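Type IV pilus biogenesis factor PilY1 (Pseudomonas aeruginosa, PDB 3HX6) primes assembly of type IV pili, stabilises the fibres and supports twitching motility and host-cell adhesion, with calcium binding and release apparently needed for twitching. Local coordinates at residues 157-169 and 181-195. The protein carries 3 engineered substitutions. Residues are numbered along the deposited sequence; the frame is centred on the assembly and turned at random.
Sequences GSLRAGGKGLFAL and WEIGVDQEPDLGYSF
Leu166 and Ile183 form an antiparallel hydrogen-bonded pair. Ile183 N reaches Leu166 O at 2.6 Å in a nearly straight bond, and Leu166 N returns a bond to Ile183 O. Ala168 N continues the ladder to Trp181 O at 3.1 Å. On the sheet face of Leu166, Ile183 and Trp181, the methyl of Ala168 lies over the indole six-membered ring, with CB 3.6 Å from its centroid, a CH-pi contact. Trp181 CG sits between its backbone N and carbonyl carbon (chi1 46°), which brings the indole back over the partner strand. Ile228 of strand 223-229 packs on this same face, and Trp181 NE1 bonds to Met230 O.

Beyond Gly184 the chain folds back, and residues 191-195 run along loop 159-164, which leads into strand 165-170 at this same end. Lys164, extended beyond CG, lays CG over one face of Tyr193, 4.1 Å from the ring centroid, while its NZ bonds to Ser217 O. Arg160 O meets the edge of the same ring. Ser158 OG donates to Ser194 O at 2.9 Å, from above the carbonyl plane, and accepts from Arg160 N in an ST turn. The Arg160 chain, bent at chi2 and chi3, brings NH2 to Phe195 O at 3.3 Å. A water joins Arg160 NH1 to Phe195 O; weaker water bonds from NH2 lead to Phe195 O and Ser194 O. Val136 O takes NH1. Another water joins Gly163 O to Ser194 N.

In the C-terminal domain of PilY1, strands 165-170 and 178-184 end a four-stranded antiparallel sheet. The following loop packs against loop 159-164 and the start of strand 165-170 before strand 199-202 opens the next four-stranded sheet, as between beta-propeller blades.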
ATOM      1  N   GLY A 157     -18.480   8.563  19.371  1.00 19.20           N
ATOM      2  CA  GLY A 157     -17.682   8.881  20.542  1.00 20.55           C
ATOM      3  C   GLY A 157     -18.446   8.592  21.814  1.00 20.34           C
ATOM      4  O   GLY A 157     -19.590   8.153  21.761  1.00 20.43           O
ATOM      5  N   SER A 158     -17.821   8.818  22.965  1.00 21.34           N
ATOM      6  CA  SER A 158     -18.506   8.579  24.232  1.00 21.36           C
ATOM      7  C   SER A 158     -17.988   9.561  25.271  1.00 20.24           C
ATOM      8  O   SER A 158     -16.956  10.195  25.063  1.00 19.80           O
ATOM      9  CB  SER A 158     -18.272   7.147  24.717  1.00 19.19           C
ATOM     10  OG  SER A 158     -17.041   7.033  25.404  1.00 21.67           O
ATOM     11  N   LEU A 159     -18.712   9.677  26.380  1.00 20.60           N
ATOM     12  CA  LEU A 159     -18.334  10.584  27.456  1.00 21.59           C
ATOM     13  C   LEU A 159     -17.155  10.041  28.262  1.00 23.34           C
ATOM     14  O   LEU A 159     -16.666  10.699  29.184  1.00 22.96           O
ATOM     15  CB  LEU A 159     -19.527  10.822  28.385  1.00 22.10           C
ATOM     16  CG  LEU A 159     -20.820  11.276  27.698  1.00 23.29           C
ATOM     17  CD1 LEU A 159     -21.852  11.670  28.746  1.00 22.62           C
ATOM     18  CD2 LEU A 159     -20.525  12.456  26.780  1.00 25.80           C
ATOM     19  N   ARG A 160     -16.706   8.837  27.913  1.00 23.28           N
ATOM     20  CA  ARG A 160     -15.581   8.211  28.599  1.00 25.00           C
ATOM     21  C   ARG A 160     -15.891   8.080  30.093  1.00 24.40           C
ATOM     22  O   ARG A 160     -16.956   7.589  30.466  1.00 23.09           O
ATOM     23  CB  ARG A 160     -14.324   9.060  28.394  1.00 28.13           C
ATOM     24  CG  ARG A 160     -13.971   9.325  26.934  1.00 30.82           C
ATOM     25  CD  ARG A 160     -13.039   8.259  26.397  1.00 30.61           C
ATOM     26  NE  ARG A 160     -13.723   7.141  25.769  1.00 31.18           N
ATOM     27  CZ  ARG A 160     -13.185   5.934  25.622  1.00 32.93           C
ATOM     28  NH1 ARG A 160     -11.958   5.688  26.070  1.00 30.88           N
ATOM     29  NH2 ARG A 160     -13.864   4.978  25.006  1.00 33.73           N
ATOM     30  N   ALA A 161     -14.970   8.531  30.942  1.00 24.16           N
ATOM     31  CA  ALA A 161     -15.168   8.456  32.390  1.00 24.13           C
ATOM     32  C   ALA A 161     -15.976   9.641  32.910  1.00 23.99           C
ATOM     33  O   ALA A 161     -16.390   9.659  34.070  1.00 26.13           O
ATOM     34  CB  ALA A 161     -13.820   8.394  33.100  1.00 22.64           C
ATOM     35  N   GLY A 162     -16.210  10.622  32.043  1.00 22.83           N
ATOM     36  CA  GLY A 162     -16.947  11.808  32.441  1.00 23.07           C
ATOM     37  C   GLY A 162     -18.427  11.600  32.689  1.00 23.49           C
ATOM     38  O   GLY A 162     -19.033  12.310  33.493  1.00 23.36           O
ATOM     39  N   GLY A 163     -19.014  10.633  31.994  1.00 22.93           N
ATOM     40  CA  GLY A 163     -20.430  10.356  32.161  1.00 22.52           C
ATOM     41  C   GLY A 163     -20.829   9.122  31.377  1.00 23.29           C
ATOM     42  O   GLY A 163     -19.999   8.531  30.689  1.00 22.99           O
ATOM     43  N   LYS A 164     -22.093   8.727  31.484  1.00 21.68           N
ATOM     44  CA  LYS A 164     -22.585   7.558  30.773  1.00 21.59           C
ATOM     45  C   LYS A 164     -23.328   8.038  29.535  1.00 21.94           C
ATOM     46  O   LYS A 164     -24.506   8.390  29.593  1.00 23.02           O
ATOM     47  CB  LYS A 164     -23.513   6.749  31.678  1.00 23.46           C
ATOM     48  CG  LYS A 164     -22.839   6.283  32.964  1.00 25.96           C
ATOM     49  CD  LYS A 164     -23.841   5.690  33.941  1.00 32.22           C
ATOM     50  CE  LYS A 164     -23.149   5.221  35.209  1.00 34.16           C
ATOM     51  NZ  LYS A 164     -24.121   4.707  36.218  1.00 38.61           N
ATOM     52  N   GLY A 165     -22.629   8.066  28.410  1.00 21.25           N
ATOM     53  CA  GLY A 165     -23.265   8.533  27.200  1.00 19.54           C
ATOM     54  C   GLY A 165     -22.502   8.196  25.943  1.00 19.99           C
ATOM     55  O   GLY A 165     -21.284   7.992  25.954  1.00 19.43           O
ATOM     56  N   LEU A 166     -23.245   8.159  24.847  1.00 18.31           N
ATOM     57  CA  LEU A 166     -22.714   7.847  23.534  1.00 20.87           C
ATOM     58  C   LEU A 166     -23.201   8.921  22.578  1.00 21.31           C
ATOM     59  O   LEU A 166     -24.259   9.505  22.789  1.00 22.19           O
ATOM     60  CB  LEU A 166     -23.270   6.495  23.078  1.00 20.97           C
ATOM     61  CG  LEU A 166     -22.387   5.260  22.916  1.00 25.99           C
ATOM     62  CD1 LEU A 166     -21.271   5.290  23.916  1.00 24.84           C
ATOM     63  CD2 LEU A 166     -23.244   3.997  23.073  1.00 23.24           C
ATOM     64  N   PHE A 167     -22.422   9.198  21.541  1.00 20.67           N
ATOM     65  CA  PHE A 167     -22.847  10.152  20.537  1.00 21.64           C
ATOM     66  C   PHE A 167     -22.247   9.778  19.190  1.00 21.53           C
ATOM     67  O   PHE A 167     -21.228   9.083  19.115  1.00 20.74           O
ATOM     68  CB  PHE A 167     -22.491  11.600  20.917  1.00 21.08           C
ATOM     69  CG  PHE A 167     -21.019  11.872  21.027  1.00 21.69           C
ATOM     70  CD1 PHE A 167     -20.378  11.826  22.263  1.00 20.94           C
ATOM     71  CD2 PHE A 167     -20.276  12.203  19.895  1.00 21.78           C
ATOM     72  CE1 PHE A 167     -19.011  12.112  22.370  1.00 21.67           C
ATOM     73  CE2 PHE A 167     -18.916  12.488  19.990  1.00 21.77           C
ATOM     74  CZ  PHE A 167     -18.281  12.443  21.231  1.00 21.77           C
ATOM     75  N   ALA A 168     -22.911  10.217  18.128  1.00 18.93           N
ATOM     76  CA  ALA A 168     -22.461   9.940  16.778  1.00 20.80           C
ATOM     77  C   ALA A 168     -22.493  11.237  15.993  1.00 21.19           C
ATOM     78  O   ALA A 168     -23.428  12.023  16.119  1.00 23.01           O
ATOM     79  CB  ALA A 168     -23.375   8.901  16.122  1.00 20.19           C
ATOM     80  N   LEU A 169     -21.456  11.475  15.202  1.00 20.41           N
ATOM     81  CA  LEU A 169     -21.406  12.677  14.390  1.00 23.15           C
ATOM     82  C   LEU A 169     -21.289  12.247  12.937  1.00 24.15           C
ATOM     83  O   LEU A 169     -20.724  11.189  12.642  1.00 22.56           O
ATOM     84  CB  LEU A 169     -20.187  13.534  14.759  1.00 22.17           C
ATOM     85  CG  LEU A 169     -20.011  13.927  16.232  1.00 20.83           C
ATOM     86  CD1 LEU A 169     -18.695  14.685  16.409  1.00 20.75           C
ATOM     87  CD2 LEU A 169     -21.185  14.767  16.686  1.00 21.24           C
ATOM     88  N   TRP A 181     -26.867  12.031  16.801  1.00 23.84           N
ATOM     89  CA  TRP A 181     -27.591  11.736  18.026  1.00 22.49           C
ATOM     90  C   TRP A 181     -26.702  11.633  19.258  1.00 22.51           C
ATOM     91  O   TRP A 181     -25.476  11.556  19.164  1.00 22.96           O
ATOM     92  CB  TRP A 181     -28.418  10.449  17.886  1.00 20.99           C
ATOM     93  CG  TRP A 181     -27.706   9.278  17.254  1.00 19.02           C
ATOM     94  CD1 TRP A 181     -27.838   8.844  15.965  1.00 18.70           C
ATOM     95  CD2 TRP A 181     -26.779   8.383  17.884  1.00 16.71           C
ATOM     96  NE1 TRP A 181     -27.054   7.732  15.754  1.00 16.70           N
ATOM     97  CE2 TRP A 181     -26.392   7.428  16.914  1.00 16.00           C
ATOM     98  CE3 TRP A 181     -26.237   8.292  19.172  1.00 17.08           C
ATOM     99  CZ2 TRP A 181     -25.485   6.398  17.192  1.00 15.45           C
ATOM    100  CZ3 TRP A 181     -25.333   7.263  19.449  1.00 15.39           C
ATOM    101  CH2 TRP A 181     -24.968   6.332  18.461  1.00 16.52           C
ATOM    102  N   GLU A 182     -27.353  11.647  20.413  1.00 24.16           N
ATOM    103  CA  GLU A 182     -26.693  11.542  21.703  1.00 26.93           C
ATOM    104  C   GLU A 182     -27.514  10.582  22.544  1.00 26.88           C
ATOM    105  O   GLU A 182     -28.728  10.724  22.644  1.00 27.52           O
ATOM    106  CB  GLU A 182     -26.649  12.899  22.405  1.00 30.34           C
ATOM    107  CG  GLU A 182     -25.774  13.939  21.739  1.00 34.51           C
ATOM    108  CD  GLU A 182     -25.752  15.245  22.518  1.00 40.14           C
ATOM    109  OE1 GLU A 182     -26.829  15.863  22.677  1.00 42.59           O
ATOM    110  OE2 GLU A 182     -24.660  15.650  22.976  1.00 41.10           O
ATOM    111  N   ILE A 183     -26.853   9.599  23.136  1.00 27.42           N
ATOM    112  CA  ILE A 183     -27.530   8.622  23.976  1.00 27.24           C
ATOM    113  C   ILE A 183     -27.058   8.790  25.412  1.00 25.10           C
ATOM    114  O   ILE A 183     -25.882   9.043  25.657  1.00 24.28           O
ATOM    115  CB  ILE A 183     -27.215   7.176  23.534  1.00 28.97           C
ATOM    116  CG1 ILE A 183     -27.728   6.933  22.119  1.00 32.80           C
ATOM    117  CG2 ILE A 183     -27.853   6.182  24.499  1.00 29.67           C
ATOM    118  CD1 ILE A 183     -27.535   5.509  21.644  1.00 32.26           C
ATOM    119  N   GLY A 184     -27.987   8.657  26.352  1.00 24.76           N
ATOM    120  CA  GLY A 184     -27.660   8.771  27.760  1.00 24.16           C
ATOM    121  C   GLY A 184     -28.453   7.716  28.502  1.00 24.43           C
ATOM    122  O   GLY A 184     -29.151   6.917  27.871  1.00 21.64           O
ATOM    123  N   VAL A 185     -28.365   7.702  29.830  1.00 24.66           N
ATOM    124  CA  VAL A 185     -29.108   6.715  30.602  1.00 26.58           C
ATOM    125  C   VAL A 185     -30.598   6.899  30.363  1.00 26.84           C
ATOM    126  O   VAL A 185     -31.368   5.942  30.432  1.00 27.48           O
ATOM    127  CB  VAL A 185     -28.814   6.816  32.115  1.00 27.33           C
ATOM    128  CG1 VAL A 185     -27.357   6.467  32.373  1.00 26.62           C
ATOM    129  CG2 VAL A 185     -29.135   8.216  32.626  1.00 30.52           C
ATOM    130  N   ASP A 186     -31.002   8.132  30.071  1.00 27.26           N
ATOM    131  CA  ASP A 186     -32.403   8.426  29.800  1.00 29.41           C
ATOM    132  C   ASP A 186     -32.911   7.616  28.608  1.00 29.11           C
ATOM    133  O   ASP A 186     -34.055   7.172  28.597  1.00 30.20           O
ATOM    134  CB  ASP A 186     -32.580   9.918  29.520  1.00 31.41           C
ATOM    135  CG  ASP A 186     -32.536  10.759  30.783  1.00 34.25           C
ATOM    136  OD1 ASP A 186     -32.240  11.967  30.679  1.00 36.20           O
ATOM    137  OD2 ASP A 186     -32.800  10.212  31.872  1.00 36.28           O
ATOM    138  N   GLN A 187     -32.058   7.434  27.605  1.00 27.48           N
ATOM    139  CA  GLN A 187     -32.428   6.677  26.415  1.00 26.91           C
ATOM    140  C   GLN A 187     -32.146   5.187  26.583  1.00 26.38           C
ATOM    141  O   GLN A 187     -32.873   4.342  26.055  1.00 25.75           O
ATOM    142  CB  GLN A 187     -31.663   7.190  25.193  1.00 26.38           C
ATOM    143  CG  GLN A 187     -32.119   8.541  24.681  1.00 27.90           C
ATOM    144  CD  GLN A 187     -31.842   9.666  25.656  1.00 28.10           C
ATOM    145  OE1 GLN A 187     -30.705   9.869  26.082  1.00 25.53           O
ATOM    146  NE2 GLN A 187     -32.882  10.414  26.006  1.00 29.55           N
ATOM    147  N   GLU A 188     -31.080   4.874  27.315  1.00 24.07           N
ATOM    148  CA  GLU A 188     -30.682   3.493  27.554  1.00 23.57           C
ATOM    149  C   GLU A 188     -30.310   3.358  29.017  1.00 22.37           C
ATOM    150  O   GLU A 188     -29.166   3.593  29.401  1.00 19.64           O
ATOM    151  CB  GLU A 188     -29.490   3.128  26.662  1.00 24.67           C
ATOM    152  CG  GLU A 188     -28.938   1.730  26.884  1.00 25.95           C
ATOM    153  CD  GLU A 188     -30.032   0.694  27.051  1.00 28.48           C
ATOM    154  OE1 GLU A 188     -30.326   0.319  28.209  1.00 28.51           O
ATOM    155  OE2 GLU A 188     -30.606   0.263  26.028  1.00 28.99           O
ATOM    156  N   PRO A 189     -31.280   2.966  29.854  1.00 23.75           N
ATOM    157  CA  PRO A 189     -31.069   2.802  31.295  1.00 23.37           C
ATOM    158  C   PRO A 189     -29.856   1.971  31.712  1.00 22.08           C
ATOM    159  O   PRO A 189     -29.278   2.222  32.764  1.00 23.35           O
ATOM    160  CB  PRO A 189     -32.398   2.206  31.776  1.00 23.85           C
ATOM    161  CG  PRO A 189     -32.910   1.488  30.570  1.00 26.25           C
ATOM    162  CD  PRO A 189     -32.601   2.449  29.456  1.00 23.87           C
ATOM    163  N   ASP A 190     -29.460   0.997  30.899  1.00 21.69           N
ATOM    164  CA  ASP A 190     -28.310   0.160  31.246  1.00 20.99           C
ATOM    165  C   ASP A 190     -26.994   0.623  30.632  1.00 19.95           C
ATOM    166  O   ASP A 190     -26.025  -0.129  30.587  1.00 18.56           O
ATOM    167  CB  ASP A 190     -28.565  -1.294  30.855  1.00 20.33           C
ATOM    168  CG  ASP A 190     -29.608  -1.958  31.731  1.00 24.80           C
ATOM    169  OD1 ASP A 190     -29.450  -1.935  32.972  1.00 24.70           O
ATOM    170  OD2 ASP A 190     -30.581  -2.511  31.181  1.00 26.63           O
ATOM    171  N   LEU A 191     -26.955   1.864  30.163  1.00 19.82           N
ATOM    172  CA  LEU A 191     -25.738   2.398  29.580  1.00 19.25           C
ATOM    173  C   LEU A 191     -24.764   2.785  30.695  1.00 18.90           C
ATOM    174  O   LEU A 191     -25.139   3.470  31.650  1.00 18.44           O
ATOM    175  CB  LEU A 191     -26.055   3.623  28.722  1.00 18.33           C
ATOM    176  CG  LEU A 191     -24.866   4.274  28.010  1.00 21.14           C
ATOM    177  CD1 LEU A 191     -24.307   3.312  26.955  1.00 19.43           C
ATOM    178  CD2 LEU A 191     -25.309   5.588  27.363  1.00 20.61           C
ATOM    179  N   GLY A 192     -23.518   2.335  30.579  1.00 16.79           N
ATOM    180  CA  GLY A 192     -22.520   2.666  31.581  1.00 16.05           C
ATOM    181  C   GLY A 192     -21.447   3.541  30.965  1.00 17.52           C
ATOM    182  O   GLY A 192     -21.664   4.134  29.903  1.00 17.74           O
ATOM    183  N   TYR A 193     -20.300   3.649  31.624  1.00 16.39           N
ATOM    184  CA  TYR A 193     -19.212   4.439  31.073  1.00 19.18           C
ATOM    185  C   TYR A 193     -18.782   3.696  29.818  1.00 19.26           C
ATOM    186  O   TYR A 193     -18.305   2.559  29.871  1.00 17.31           O
ATOM    187  CB  TYR A 193     -18.081   4.554  32.089  1.00 22.30           C
ATOM    188  CG  TYR A 193     -18.524   5.320  33.307  1.00 26.27           C
ATOM    189  CD1 TYR A 193     -18.782   6.688  33.229  1.00 27.59           C
ATOM    190  CD2 TYR A 193     -18.777   4.667  34.510  1.00 26.84           C
ATOM    191  CE1 TYR A 193     -19.287   7.385  34.314  1.00 31.39           C
ATOM    192  CE2 TYR A 193     -19.285   5.354  35.604  1.00 31.09           C
ATOM    193  CZ  TYR A 193     -19.537   6.710  35.497  1.00 33.70           C
ATOM    194  OH  TYR A 193     -20.051   7.390  36.570  1.00 38.78           O
ATOM    195  N   SER A 194     -18.966   4.353  28.683  1.00 18.80           N
ATOM    196  CA  SER A 194     -18.685   3.746  27.402  1.00 18.16           C
ATOM    197  C   SER A 194     -17.252   3.632  26.929  1.00 18.14           C
ATOM    198  O   SER A 194     -16.870   4.181  25.896  1.00 20.77           O
ATOM    199  CB  SER A 194     -19.544   4.431  26.351  1.00 20.12           C
ATOM    200  OG  SER A 194     -20.914   4.240  26.675  1.00 21.39           O
ATOM    201  N   PHE A 195     -16.459   2.891  27.689  1.00 17.57           N
ATOM    202  CA  PHE A 195     -15.077   2.645  27.325  1.00 17.99           C
ATOM    203  C   PHE A 195     -15.015   1.672  26.145  1.00 16.06           C
ATOM    204  O   PHE A 195     -14.073   1.707  25.357  1.00 16.00           O
ATOM    205  CB  PHE A 195     -14.324   2.061  28.520  1.00 20.52           C
ATOM    206  CG  PHE A 195     -14.067   3.055  29.611  1.00 23.22           C
ATOM    207  CD1 PHE A 195     -12.959   3.897  29.551  1.00 24.29           C
ATOM    208  CD2 PHE A 195     -14.931   3.160  30.693  1.00 23.86           C
ATOM    209  CE1 PHE A 195     -12.715   4.825  30.555  1.00 26.11           C
ATOM    210  CE2 PHE A 195     -14.696   4.091  31.704  1.00 25.23           C
ATOM    211  CZ  PHE A 195     -13.585   4.922  31.633  1.00 25.59           C
TER
HETATM  212  O   HOH W   1     -11.602   2.499  25.378  1.00 34.70           O
HETATM  213  O   HOH W   2     -13.245   3.396  23.019  1.00 41.32           O
HETATM  214  O   HOH W   3     -15.770   4.035  23.412  1.00 42.22           O
HETATM  215  O   HOH W   4     -19.079   7.109  28.705  1.00 18.53           O
HETATM  216  O   HOH W   5     -26.603   9.506  31.093  1.00 27.16           O